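Side-chain contact in projannalysin (Methanocaldococcus jannaschii, PDB 4JIX), which is the zymogen of a minigluzincin, a zinc metallopeptidase that, once activated, probably cleaves peptide bonds: residues Tyr94-Lys97 and Asn98-Asp101. The protein carries 1 engineered substitution. Numbering follows the deposited sequence.
Sequences YFSK and NECD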
loop_
_atom_site.group_PDB
_atom_site.type_symbol
_atom_site.label_atom_id
_atom_site.label_comp_id
_atom_site.label_asym_id
_atom_site.label_seq_id
_atom_site.Cartn_x
_atom_site.Cartn_y
_atom_site.Cartn_z
ATOM N N TYR A 94 17.846 7.842 5.871
ATOM C CA TYR A 94 17.133 6.779 6.567
ATOM C C TYR A 94 17.195 5.462 5.821
ATOM O O TYR A 94 17.429 4.436 6.450
ATOM C CB TYR A 94 15.653 7.176 6.771
ATOM C CG TYR A 94 15.498 8.380 7.671
ATOM C CD1 TYR A 94 15.346 8.232 9.047
ATOM C CD2 TYR A 94 15.585 9.672 7.158
ATOM C CE1 TYR A 94 15.250 9.341 9.888
ATOM C CE2 TYR A 94 15.516 10.788 7.992
ATOM C CZ TYR A 94 15.338 10.618 9.355
ATOM O OH TYR A 94 15.247 11.720 10.171
ATOM N N PHE A 95 16.916 5.480 4.501
ATOM C CA PHE A 95 16.848 4.270 3.689
ATOM C C PHE A 95 17.370 4.459 2.279
ATOM O O PHE A 95 17.085 5.470 1.637
ATOM C CB PHE A 95 15.379 3.788 3.579
ATOM C CG PHE A 95 14.655 3.574 4.885
ATOM C CD1 PHE A 95 14.940 2.467 5.686
ATOM C CD2 PHE A 95 13.682 4.471 5.313
ATOM C CE1 PHE A 95 14.291 2.286 6.912
ATOM C CE2 PHE A 95 13.030 4.291 6.539
ATOM C CZ PHE A 95 13.341 3.202 7.332
ATOM N N SER A 96 18.060 3.428 1.768
ATOM C CA SER A 96 18.501 3.358 0.375
ATOM C C SER A 96 17.269 3.134 -0.506
ATOM O O SER A 96 16.189 2.816 0.021
ATOM C CB SER A 96 19.495 2.210 0.195
ATOM O OG SER A 96 18.803 0.979 0.336
ATOM N N LYS A 97 17.415 3.296 -1.831
ATOM C CA LYS A 97 16.313 3.081 -2.775
ATOM C C LYS A 97 15.781 1.635 -2.648
ATOM O O LYS A 97 14.572 1.448 -2.594
ATOM C CB LYS A 97 16.748 3.405 -4.225
ATOM C CG LYS A 97 15.740 3.016 -5.330
ATOM C CD LYS A 97 14.383 3.751 -5.236
ATOM C CE LYS A 97 13.492 3.465 -6.423
ATOM N NZ LYS A 97 12.176 4.158 -6.308
ATOM N N ASN A 98 16.678 0.640 -2.547
ATOM C CA ASN A 98 16.316 -0.775 -2.409
ATOM C C ASN A 98 15.510 -1.038 -1.139
ATOM O O ASN A 98 14.508 -1.743 -1.209
ATOM C CB ASN A 98 17.555 -1.666 -2.453
ATOM C CG ASN A 98 18.164 -1.762 -3.840
ATOM O OD1 ASN A 98 17.546 -1.425 -4.862
ATOM N ND2 ASN A 98 19.403 -2.210 -3.911
ATOM N N GLU A 99 15.929 -0.456 0.008
ATOM C CA GLU A 99 15.221 -0.563 1.286
ATOM C C GLU A 99 13.828 0.067 1.193
ATOM O O GLU A 99 12.886 -0.491 1.749
ATOM C CB GLU A 99 16.023 0.095 2.414
ATOM C CG GLU A 99 17.210 -0.752 2.832
ATOM C CD GLU A 99 18.186 -0.111 3.798
ATOM O OE1 GLU A 99 18.225 1.138 3.879
ATOM O OE2 GLU A 99 18.950 -0.864 4.440
ATOM N N CYS A 100 13.694 1.205 0.480
ATOM C CA CYS A 100 12.400 1.867 0.277
ATOM C C CYS A 100 11.467 0.977 -0.538
ATOM O O CYS A 100 10.302 0.847 -0.181
ATOM C CB CYS A 100 12.575 3.228 -0.391
ATOM S SG CYS A 100 13.296 4.480 0.687
ATOM N N ASP A 101 11.973 0.367 -1.623
ATOM C CA ASP A 101 11.179 -0.534 -2.481
ATOM C C ASP A 101 10.652 -1.716 -1.663
ATOM O O ASP A 101 9.491 -2.107 -1.823
ATOM C CB ASP A 101 12.021 -1.041 -3.671
ATOM C CG ASP A 101 12.349 0.015 -4.710
ATOM O OD1 ASP A 101 11.717 1.093 -4.685
ATOM O OD2 ASP A 101 13.183 -0.264 -5.589
HETATM O O HOH W 1 10.504 3.518 -3.684
#
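A capping box formed by Ser96 and Glu99 starts helix 97-111, each side chain bonding to the other's backbone N-H. Ser96 is the N-cap: its OG accepts from Glu99 N at 3.2 Å and occupies a first-turn amide that has no earlier helical carbonyl to bond. With chi1 at 69°, OG lies between the backbone N and the carbonyl carbon, facing the opening turn; serine suits the place because its hydroxyl sits so close to the main chain. In return Ser96 N donates to Glu99 OE1 at 3.1 Å, nearly straight, meeting the anti side of the carboxylate and tilted out of its plane. Glutamate is long enough for this: extended beyond CG, it runs back past the serine hydroxyl, Glu99 CG 3.4 Å from Ser96 OG. Its negative charge probably also interacts favourably with the helix N-terminus. OE1 also lies at the edge of the Phe95 ring, whose plane stands 80° from the carboxylate. Phe95 CB rests on Cys100 SG at 3.6 Å, a small apolar contact that suits the buried side of the turn. The backbone bonds Cys100 N to Ser96 O and Asp101 N to Lys97 O continue the helix.

On the outer side, Lys97 and Asp101 stand four residues apart, one helical turn, and share a face. Lys97 bends at chi2 and brings NZ to Asp101 OD1, a long salt bridge of 3.5 Å reinforced by a water that donates to OD1 and accepts from NZ. With an alanine here instead of Asp101, the Lys97 ammonium would probably lose its carboxylate mate and the water its acceptor. Inward, Phe95 touches His66 and Leu70 and Cys100 touches Tyr67, which sets the start of helix 97-111 against helix 62-78, the helix carrying the zinc ligands His71 and His75.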